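Local coordinates for protein DNA endonuclease I-HmuI (Bacillus phage SPO1, PDB 1U3E) that probably acts as an intron-homing endonuclease of the HNH family that binds DNA and cuts it with the help of a metal ion, at residues G70-H75 with V91-N96; D37-I42 with G78-N83. All coordinates share one frame; numbering follows the deposited sequence.

Both contacts face the 5' end of chain C, where the phosphate of DG1 meets the manganese ion, and their centres lie about 15 Å apart. Contact 1 (70-75 with 91-96) supplies Asp74 and Asn96, the two protein ligands of the metal. Contact 2 (37-42 with 78-83) lies to one side, with the side chain of Tyr39 about 7 Å from the manganese. They meet at His75, whose CD2 is 3.6 Å from CA of Lys80 and 3.5 Å from O of Asn82. The phosphate is thus shared: contact 1 holds OP3 and OP2, while Tyr39 of contact 2 reaches OP1.

Contact 1 (G70-H75 with V91-N96); sequences GLVVDH and VTQKIN. With MN (manganese (II) ion), chain K; nucleotides of chain C; nucleotides of chain A.
Asp74 OD1 and Asn96 OD1, one from each segment, take hold of the manganese ion, at 2.5 and 2.4 Å. Asp74 CG and Asn96 CG both stand anti to their own backbone N (chi1 165° and -167°), and each side chain presents a single oxygen to the ion. The two oxygens sit 3.4 Å apart, Asp74 OD1 and Asn96 OD1 being bridged by the metal. Two waters and OP3 of DG1 of chain C, 2.3 Å from the ion, make up the other ligands. The remaining oxygen of Asp74, OD2, pairs with Arg89, a second-shell charge that probably steadies the carboxylate. His75 ND1 donates in the plane of its ring to OP2 of the same DG1 phosphate (2.9 Å, 167° at the hydrogen), and a weak bond from Asn96 ND2 reaches O5'. Two residues before His75, Val73 N donates to OP1 of DT2 of chain C at 2.8 Å.

Behind the site, Val72 and Val91 form an antiparallel hydrogen-bonded pair, bonded both ways, N to O. Their side chains lie on the same face of the sheet, and Val72 CB also meets Gln93 CG at 4.1 Å. Leu71 closes the outer end with CD2 against the backbone of Val91 and Thr92; O of Val91 is 3.3 Å from that methyl.

Two antiparallel strands and the helix after them, with one metal ligand on the first strand and one on the helix, form the beta-beta-alpha-metal core of an HNH nuclease: Asp74 rides on strand 72-75, and Asn96 on the first turn of helix 93-103, entered straight from strand 88-91. Across the other face, Val73 packs on Leu88 and Trp90, and on His56 and Ala60 of helix 55-63.

Contact 2 (D37-I42 with G78-N83); sequences DGYHRI and GNKDNN. With nucleotides of chain C.
His40 and Asp81 join the approach to strand 41-46 with the loop between the two strands of the HNH beta-beta-alpha finger. His40 NE2 donates to Asp81 OD1 over 3.0 Å, with 162° at the hydrogen. The carboxylate oxygen lies in the plane of the imidazole and is met on its anti side, the two flat groups being turned 45° against each other. O of Lys80 sits above one face of the same ring, toward its rim.

Beside this pair, the Lys80 chain runs over Tyr39. Its CD lies 3.8 Å from the centroid of the Tyr39 ring, 19° off the normal, a CH-pi contact shifted toward the rim. Lys80 CB meanwhile touches O of Gly38 at 3.4 Å. At its far end the tyrosine gives its hydroxyl to the DNA: Tyr39 OH donates to OP1 of DG1 of chain C, which lies in the ring plane.

Two Asx turns shape the backbones behind these side chains. Asn79 OD1 accepts from the N of Asp81 at the start of a type I turn from Asn79 to Asn82, which sets Lys80 and Asp81 in place. Asp37 OD2 accepts from the N of Tyr39, nearly straight. On the histidine's other side, ND1 of His40 is hydrogen-bonded to His32.

The other oxygen of Asp37 holds Arg41, whose bonds to a thymine O4 are consistent with a role in reading the base. Arg41 NH2 makes a salt bridge to Asp37 OD1, on its syn lone pair, and also donates to O4 of DT3 of chain C at 3.0 Å, with NH1 reaching the same O4 at 3.2 Å.

Contact 1 (G70-H75 with V91-N96)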
loop_
_atom_site.group_PDB
_atom_site.type_symbol
_atom_site.label_atom_id
_atom_site.label_comp_id
_atom_site.label_asym_id
_atom_site.label_seq_id
_atom_site.Cartn_x
_atom_site.Cartn_y
_atom_site.Cartn_z
ATOM N N GLY D 70 -10.122 -12.487 6.557
ATOM C CA GLY D 70 -9.408 -11.792 5.505
ATOM C C GLY D 70 -10.149 -10.622 4.908
ATOM O O GLY D 70 -9.572 -9.838 4.161
ATOM N N LEU D 71 -11.433 -10.502 5.226
ATOM C CA LEU D 71 -12.227 -9.407 4.678
ATOM C C LEU D 71 -11.788 -8.088 5.237
ATOM O O LEU D 71 -11.101 -8.028 6.254
ATOM C CB LEU D 71 -13.724 -9.619 4.921
ATOM C CG LEU D 71 -14.304 -10.666 3.970
ATOM C CD1 LEU D 71 -15.792 -10.711 4.127
ATOM C CD2 LEU D 71 -13.944 -10.320 2.542
ATOM N N VAL D 72 -12.204 -7.033 4.561
ATOM C CA VAL D 72 -11.818 -5.688 4.923
ATOM C C VAL D 72 -13.073 -4.814 5.071
ATOM O O VAL D 72 -14.075 -5.035 4.393
ATOM C CB VAL D 72 -10.828 -5.174 3.824
ATOM C CG1 VAL D 72 -11.489 -4.165 2.922
ATOM C CG2 VAL D 72 -9.566 -4.665 4.456
ATOM N N VAL D 73 -13.028 -3.845 5.981
ATOM C CA VAL D 73 -14.170 -2.964 6.214
ATOM C C VAL D 73 -14.139 -1.750 5.321
ATOM O O VAL D 73 -13.199 -0.969 5.351
ATOM C CB VAL D 73 -14.239 -2.470 7.680
ATOM C CG1 VAL D 73 -15.328 -1.398 7.817
ATOM C CG2 VAL D 73 -14.545 -3.632 8.605
ATOM N N ASP D 74 -15.199 -1.571 4.549
ATOM C CA ASP D 74 -15.267 -0.453 3.628
ATOM C C ASP D 74 -16.208 0.664 4.053
ATOM O O ASP D 74 -17.229 0.418 4.697
ATOM C CB ASP D 74 -15.678 -0.980 2.259
ATOM C CG ASP D 74 -16.122 0.109 1.321
ATOM O OD1 ASP D 74 -15.394 1.120 1.189
ATOM O OD2 ASP D 74 -17.200 -0.064 0.709
ATOM N N HIS D 75 -15.828 1.894 3.707
ATOM C CA HIS D 75 -16.625 3.091 3.968
ATOM C C HIS D 75 -17.301 3.383 2.639
ATOM O O HIS D 75 -16.671 3.945 1.745
ATOM C CB HIS D 75 -15.741 4.281 4.307
ATOM C CG HIS D 75 -15.261 4.297 5.718
ATOM N ND1 HIS D 75 -14.320 3.413 6.194
ATOM C CD2 HIS D 75 -15.584 5.104 6.756
ATOM C CE1 HIS D 75 -14.082 3.675 7.467
ATOM N NE2 HIS D 75 -14.837 4.696 7.832
ATOM N N VAL D 91 -16.152 -6.113 2.938
ATOM C CA VAL D 91 -15.900 -6.343 1.533
ATOM C C VAL D 91 -14.560 -7.009 1.298
ATOM O O VAL D 91 -13.721 -7.068 2.185
ATOM C CB VAL D 91 -15.997 -5.005 0.762
ATOM C CG1 VAL D 91 -15.246 -5.068 -0.544
ATOM C CG2 VAL D 91 -17.463 -4.679 0.499
ATOM N N THR D 92 -14.394 -7.520 0.085
ATOM C CA THR D 92 -13.193 -8.211 -0.363
ATOM C C THR D 92 -12.210 -7.171 -0.914
ATOM O O THR D 92 -12.602 -6.316 -1.694
ATOM C CB THR D 92 -13.600 -9.236 -1.444
ATOM O OG1 THR D 92 -12.764 -10.372 -1.353
ATOM C CG2 THR D 92 -13.465 -8.674 -2.821
ATOM N N GLN D 93 -10.945 -7.225 -0.508
ATOM C CA GLN D 93 -9.971 -6.234 -0.979
ATOM C C GLN D 93 -10.005 -6.018 -2.486
ATOM O O GLN D 93 -9.672 -4.943 -2.960
ATOM C CB GLN D 93 -8.541 -6.607 -0.570
ATOM C CG GLN D 93 -8.177 -6.317 0.889
ATOM C CD GLN D 93 -6.943 -5.420 1.039
ATOM O OE1 GLN D 93 -6.209 -5.505 2.028
ATOM N NE2 GLN D 93 -6.726 -4.546 0.065
ATOM N N LYS D 94 -10.390 -7.045 -3.233
ATOM C CA LYS D 94 -10.479 -6.940 -4.681
ATOM C C LYS D 94 -11.624 -6.002 -4.981
ATOM O O LYS D 94 -11.487 -5.064 -5.770
ATOM C CB LYS D 94 -10.763 -8.309 -5.303
ATOM C CG LYS D 94 -11.027 -8.312 -6.807
ATOM C CD LYS D 94 -9.845 -7.757 -7.588
ATOM C CE LYS D 94 -10.126 -7.700 -9.092
ATOM N NZ LYS D 94 -10.141 -9.052 -9.739
ATOM N N ILE D 95 -12.755 -6.248 -4.332
ATOM C CA ILE D 95 -13.932 -5.417 -4.533
ATOM C C ILE D 95 -13.714 -3.966 -4.116
ATOM O O ILE D 95 -14.171 -3.050 -4.798
ATOM C CB ILE D 95 -15.140 -5.996 -3.792
ATOM C CG1 ILE D 95 -15.610 -7.244 -4.515
ATOM C CG2 ILE D 95 -16.271 -4.987 -3.745
ATOM C CD1 ILE D 95 -16.739 -7.949 -3.833
ATOM N N ASN D 96 -13.008 -3.751 -3.013
ATOM C CA ASN D 96 -12.763 -2.392 -2.562
ATOM C C ASN D 96 -11.966 -1.635 -3.614
ATOM O O ASN D 96 -12.159 -0.437 -3.809
ATOM C CB ASN D 96 -12.025 -2.385 -1.223
ATOM C CG ASN D 96 -12.026 -1.007 -0.558
ATOM O OD1 ASN D 96 -12.917 -0.178 -0.786
ATOM N ND2 ASN D 96 -11.033 -0.766 0.285
HETATM MN MN MN K . -13.536 2.076 -0.128
ATOM O OP3 DG C 1 -12.936 1.807 2.052
ATOM P P DG C 1 -12.099 2.050 3.284
ATOM O OP1 DG C 1 -11.509 3.440 3.306
ATOM O OP2 DG C 1 -12.795 1.626 4.536
ATOM O "O5'" DG C 1 -10.838 1.050 3.109
ATOM C "C5'" DG C 1 -9.980 0.769 4.220
ATOM C "C4'" DG C 1 -9.213 -0.509 3.985
ATOM O "O4'" DG C 1 -8.060 -0.196 3.188
ATOM C "C3'" DG C 1 -8.650 -1.121 5.250
ATOM O "O3'" DG C 1 -9.479 -2.162 5.725
ATOM C "C2'" DG C 1 -7.380 -1.792 4.771
ATOM C "C1'" DG C 1 -6.937 -0.942 3.610
ATOM N N9 DG C 1 -5.912 0.020 3.994
ATOM C C8 DG C 1 -6.018 1.391 3.972
ATOM N N7 DG C 1 -4.922 1.994 4.347
ATOM C C5 DG C 1 -4.051 0.959 4.641
ATOM C C6 DG C 1 -2.728 0.994 5.088
ATOM O O6 DG C 1 -2.028 1.980 5.325
ATOM N N1 DG C 1 -2.209 -0.282 5.262
ATOM C C2 DG C 1 -2.887 -1.445 5.033
ATOM N N2 DG C 1 -2.212 -2.578 5.258
ATOM N N3 DG C 1 -4.135 -1.493 4.612
ATOM C C4 DG C 1 -4.650 -0.263 4.436
ATOM P P DC A 16 -1.299 -8.462 -1.018
ATOM O OP1 DC A 16 -1.956 -9.733 -1.425
ATOM O OP2 DC A 16 -0.061 -8.017 -1.714
ATOM O "O5'" DC A 16 -2.392 -7.317 -1.143
ATOM C "C5'" DC A 16 -3.643 -7.447 -0.474
ATOM C "C4'" DC A 16 -4.769 -7.066 -1.402
ATOM O "O4'" DC A 16 -4.939 -5.630 -1.349
ATOM C "C3'" DC A 16 -4.444 -7.381 -2.855
ATOM O "O3'" DC A 16 -5.591 -7.721 -3.606
ATOM C "C2'" DC A 16 -3.785 -6.112 -3.348
ATOM C "C1'" DC A 16 -4.483 -5.017 -2.548
ATOM N N1 DC A 16 -3.554 -3.944 -2.164
ATOM C C2 DC A 16 -3.950 -2.613 -2.276
ATOM O O2 DC A 16 -5.094 -2.356 -2.655
ATOM N N3 DC A 16 -3.074 -1.638 -1.967
ATOM C C4 DC A 16 -1.849 -1.955 -1.547
ATOM N N4 DC A 16 -1.021 -0.968 -1.241
ATOM C C5 DC A 16 -1.425 -3.302 -1.414
ATOM C C6 DC A 16 -2.300 -4.254 -1.723
ATOM P P DT C 2 -9.697 -2.298 7.298
ATOM O OP1 DT C 2 -10.695 -3.376 7.522
ATOM O OP2 DT C 2 -10.067 -0.937 7.770
ATOM O "O5'" DT C 2 -8.247 -2.735 7.825
ATOM C "C5'" DT C 2 -7.766 -4.058 7.496
ATOM C "C4'" DT C 2 -6.447 -4.329 8.186
ATOM O "O4'" DT C 2 -5.433 -3.585 7.493
ATOM C "C3'" DT C 2 -6.363 -3.913 9.650
ATOM O "O3'" DT C 2 -6.625 -4.944 10.570
ATOM C "C2'" DT C 2 -4.903 -3.570 9.792
ATOM C "C1'" DT C 2 -4.449 -3.216 8.422
ATOM N N1 DT C 2 -4.163 -1.805 8.317
ATOM C C2 DT C 2 -2.864 -1.492 8.555
ATOM O O2 DT C 2 -1.999 -2.295 8.869
ATOM N N3 DT C 2 -2.614 -0.171 8.426
ATOM C C4 DT C 2 -3.486 0.829 8.102
ATOM O O4 DT C 2 -3.089 1.997 8.041
ATOM C C5 DT C 2 -4.830 0.413 7.852
ATOM C C7 DT C 2 -5.857 1.435 7.472
ATOM C C6 DT C 2 -5.115 -0.890 7.972
HETATM O O HOH W 1 -14.837 3.462 0.059
HETATM O O HOH W 2 -13.185 2.060 -1.952
#

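Contact 2 (D37-I42 with G78-N83)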
loop_
_atom_site.group_PDB
_atom_site.type_symbol
_atom_site.label_atom_id
_atom_site.label_comp_id
_atom_site.label_asym_id
_atom_site.label_seq_id
_atom_site.Cartn_x
_atom_site.Cartn_y
_atom_site.Cartn_z
ATOM N N ASP D 37 -3.373 9.292 7.996
ATOM C CA ASP D 37 -4.068 8.389 7.084
ATOM C C ASP D 37 -5.581 8.569 7.175
ATOM O O ASP D 37 -6.329 8.020 6.376
ATOM C CB ASP D 37 -3.653 6.920 7.306
ATOM C CG ASP D 37 -4.071 6.359 8.650
ATOM O OD1 ASP D 37 -3.598 5.262 9.005
ATOM O OD2 ASP D 37 -4.867 7.023 9.351
ATOM N N GLY D 38 -6.000 9.332 8.169
ATOM C CA GLY D 38 -7.407 9.694 8.330
ATOM C C GLY D 38 -8.400 8.660 8.904
ATOM O O GLY D 38 -9.608 8.888 8.850
ATOM N N TYR D 39 -7.939 7.549 9.464
ATOM C CA TYR D 39 -8.873 6.602 10.068
ATOM C C TYR D 39 -8.990 6.784 11.558
ATOM O O TYR D 39 -7.964 6.821 12.246
ATOM C CB TYR D 39 -8.433 5.174 9.795
ATOM C CG TYR D 39 -8.484 4.825 8.348
ATOM C CD1 TYR D 39 -7.331 4.834 7.573
ATOM C CD2 TYR D 39 -9.699 4.522 7.734
ATOM C CE1 TYR D 39 -7.381 4.549 6.206
ATOM C CE2 TYR D 39 -9.766 4.241 6.370
ATOM C CZ TYR D 39 -8.600 4.256 5.611
ATOM O OH TYR D 39 -8.659 3.991 4.268
ATOM N N HIS D 40 -10.209 6.896 12.067
ATOM C CA HIS D 40 -10.383 7.048 13.527
ATOM C C HIS D 40 -10.008 5.840 14.343
ATOM O O HIS D 40 -10.589 4.762 14.185
ATOM C CB HIS D 40 -11.837 7.384 13.833
ATOM C CG HIS D 40 -12.364 8.596 13.080
ATOM N ND1 HIS D 40 -13.579 9.177 13.361
ATOM C CD2 HIS D 40 -11.828 9.308 12.060
ATOM C CE1 HIS D 40 -13.771 10.199 12.546
ATOM N NE2 HIS D 40 -12.724 10.299 11.746
ATOM N N ARG D 41 -9.033 6.016 15.236
ATOM C CA ARG D 41 -8.567 4.938 16.114
ATOM C C ARG D 41 -8.752 5.287 17.593
ATOM O O ARG D 41 -8.999 6.434 17.953
ATOM C CB ARG D 41 -7.080 4.646 15.878
ATOM C CG ARG D 41 -6.726 4.282 14.440
ATOM C CD ARG D 41 -6.020 5.410 13.717
ATOM N NE ARG D 41 -5.471 4.991 12.425
ATOM C CZ ARG D 41 -4.571 4.024 12.290
ATOM N NH1 ARG D 41 -4.128 3.389 13.369
ATOM N NH2 ARG D 41 -4.125 3.682 11.087
ATOM N N ILE D 42 -8.635 4.283 18.446
ATOM C CA ILE D 42 -8.744 4.481 19.879
ATOM C C ILE D 42 -7.969 3.356 20.528
ATOM O O ILE D 42 -7.644 2.374 19.871
ATOM C CB ILE D 42 -10.220 4.465 20.377
ATOM C CG1 ILE D 42 -10.950 3.218 19.893
ATOM C CG2 ILE D 42 -10.952 5.697 19.884
ATOM C CD1 ILE D 42 -10.625 1.965 20.645
ATOM N N GLY D 78 -16.764 6.816 1.094
ATOM C CA GLY D 78 -15.430 7.370 1.043
ATOM C C GLY D 78 -15.152 8.347 2.166
ATOM O O GLY D 78 -14.018 8.779 2.341
ATOM N N ASN D 79 -16.173 8.717 2.926
ATOM C CA ASN D 79 -15.947 9.634 4.030
ATOM C C ASN D 79 -15.496 8.852 5.264
ATOM O O ASN D 79 -16.312 8.229 5.945
ATOM C CB ASN D 79 -17.214 10.426 4.346
ATOM C CG ASN D 79 -17.052 11.311 5.575
ATOM O OD1 ASN D 79 -15.943 11.491 6.079
ATOM N ND2 ASN D 79 -18.155 11.870 6.056
ATOM N N LYS D 80 -14.196 8.887 5.545
ATOM C CA LYS D 80 -13.655 8.164 6.690
ATOM C C LYS D 80 -14.129 8.751 8.018
ATOM O O LYS D 80 -13.891 8.173 9.076
ATOM C CB LYS D 80 -12.125 8.167 6.673
ATOM C CG LYS D 80 -11.466 7.946 5.325
ATOM C CD LYS D 80 -9.968 7.694 5.522
ATOM C CE LYS D 80 -9.138 8.079 4.308
ATOM N NZ LYS D 80 -9.568 7.416 3.047
ATOM N N ASP D 81 -14.784 9.899 7.974
ATOM C CA ASP D 81 -15.268 10.503 9.203
ATOM C C ASP D 81 -16.681 10.008 9.474
ATOM O O ASP D 81 -17.195 10.136 10.584
ATOM C CB ASP D 81 -15.262 12.027 9.096
ATOM C CG ASP D 81 -13.887 12.582 8.798
ATOM O OD1 ASP D 81 -12.974 12.413 9.635
ATOM O OD2 ASP D 81 -13.720 13.188 7.720
ATOM N N ASN D 82 -17.309 9.453 8.443
ATOM C CA ASN D 82 -18.656 8.926 8.565
ATOM C C ASN D 82 -18.538 7.477 8.953
ATOM O O ASN D 82 -18.393 6.603 8.098
ATOM C CB ASN D 82 -19.396 9.044 7.241
ATOM C CG ASN D 82 -20.695 8.280 7.238
ATOM O OD1 ASN D 82 -21.258 8.014 8.298
ATOM N ND2 ASN D 82 -21.181 7.932 6.045
ATOM N N ASN D 83 -18.599 7.217 10.250
ATOM C CA ASN D 83 -18.463 5.858 10.728
ATOM C C ASN D 83 -19.753 5.224 11.234
ATOM O O ASN D 83 -19.738 4.372 12.108
ATOM C CB ASN D 83 -17.358 5.789 11.789
ATOM C CG ASN D 83 -15.994 6.151 11.231
ATOM O OD1 ASN D 83 -15.535 5.567 10.259
ATOM N ND2 ASN D 83 -15.341 7.116 11.849
ATOM O OP3 DG C 1 -12.936 1.807 2.052
ATOM P P DG C 1 -12.099 2.050 3.284
ATOM O OP1 DG C 1 -11.509 3.440 3.306
ATOM O OP2 DG C 1 -12.795 1.626 4.536
ATOM O "O5'" DG C 1 -10.838 1.050 3.109
ATOM C "C5'" DG C 1 -9.980 0.769 4.220
ATOM C "C4'" DG C 1 -9.213 -0.509 3.985
ATOM O "O4'" DG C 1 -8.060 -0.196 3.188
ATOM C "C3'" DG C 1 -8.650 -1.121 5.250
ATOM O "O3'" DG C 1 -9.479 -2.162 5.725
ATOM C "C2'" DG C 1 -7.380 -1.792 4.771
ATOM C "C1'" DG C 1 -6.937 -0.942 3.610
ATOM N N9 DG C 1 -5.912 0.020 3.994
ATOM C C8 DG C 1 -6.018 1.391 3.972
ATOM N N7 DG C 1 -4.922 1.994 4.347
ATOM C C5 DG C 1 -4.051 0.959 4.641
ATOM C C6 DG C 1 -2.728 0.994 5.088
ATOM O O6 DG C 1 -2.028 1.980 5.325
ATOM N N1 DG C 1 -2.209 -0.282 5.262
ATOM C C2 DG C 1 -2.887 -1.445 5.033
ATOM N N2 DG C 1 -2.212 -2.578 5.258
ATOM N N3 DG C 1 -4.135 -1.493 4.612
ATOM C C4 DG C 1 -4.650 -0.263 4.436
ATOM P P DT C 3 -6.736 -4.578 12.110
ATOM O OP1 DT C 3 -7.558 -5.627 12.752
ATOM O OP2 DT C 3 -7.175 -3.182 12.244
ATOM O "O5'" DT C 3 -5.236 -4.681 12.696
ATOM C "C5'" DT C 3 -4.510 -5.914 12.559
ATOM C "C4'" DT C 3 -3.064 -5.692 12.937
ATOM O "O4'" DT C 3 -2.466 -4.676 12.064
ATOM C "C3'" DT C 3 -2.853 -5.180 14.362
ATOM O "O3'" DT C 3 -2.337 -6.246 15.152
ATOM C "C2'" DT C 3 -1.737 -4.155 14.286
ATOM C "C1'" DT C 3 -1.575 -3.877 12.806
ATOM N N1 DT C 3 -1.784 -2.460 12.483
ATOM C C2 DT C 3 -0.664 -1.664 12.448
ATOM O O2 DT C 3 0.457 -2.094 12.666
ATOM N N3 DT C 3 -0.905 -0.344 12.150
ATOM C C4 DT C 3 -2.133 0.241 11.890
ATOM O O4 DT C 3 -2.195 1.447 11.631
ATOM C C5 DT C 3 -3.270 -0.661 11.949
ATOM C C7 DT C 3 -4.650 -0.113 11.703
ATOM C C6 DT C 3 -3.039 -1.945 12.242
ATOM P P DT C 2 -9.697 -2.298 7.298
ATOM O OP1 DT C 2 -10.695 -3.376 7.522
ATOM O OP2 DT C 2 -10.067 -0.937 7.770
ATOM O "O5'" DT C 2 -8.247 -2.735 7.825
ATOM C "C5'" DT C 2 -7.766 -4.058 7.496
ATOM C "C4'" DT C 2 -6.447 -4.329 8.186
ATOM O "O4'" DT C 2 -5.433 -3.585 7.493
ATOM C "C3'" DT C 2 -6.363 -3.913 9.650
ATOM O "O3'" DT C 2 -6.625 -4.944 10.570
ATOM C "C2'" DT C 2 -4.903 -3.570 9.792
ATOM C "C1'" DT C 2 -4.449 -3.216 8.422
ATOM N N1 DT C 2 -4.163 -1.805 8.317
ATOM C C2 DT C 2 -2.864 -1.492 8.555
ATOM O O2 DT C 2 -1.999 -2.295 8.869
ATOM N N3 DT C 2 -2.614 -0.171 8.426
ATOM C C4 DT C 2 -3.486 0.829 8.102
ATOM O O4 DT C 2 -3.089 1.997 8.041
ATOM C C5 DT C 2 -4.830 0.413 7.852
ATOM C C7 DT C 2 -5.857 1.435 7.472
ATOM C C6 DT C 2 -5.115 -0.890 7.972
#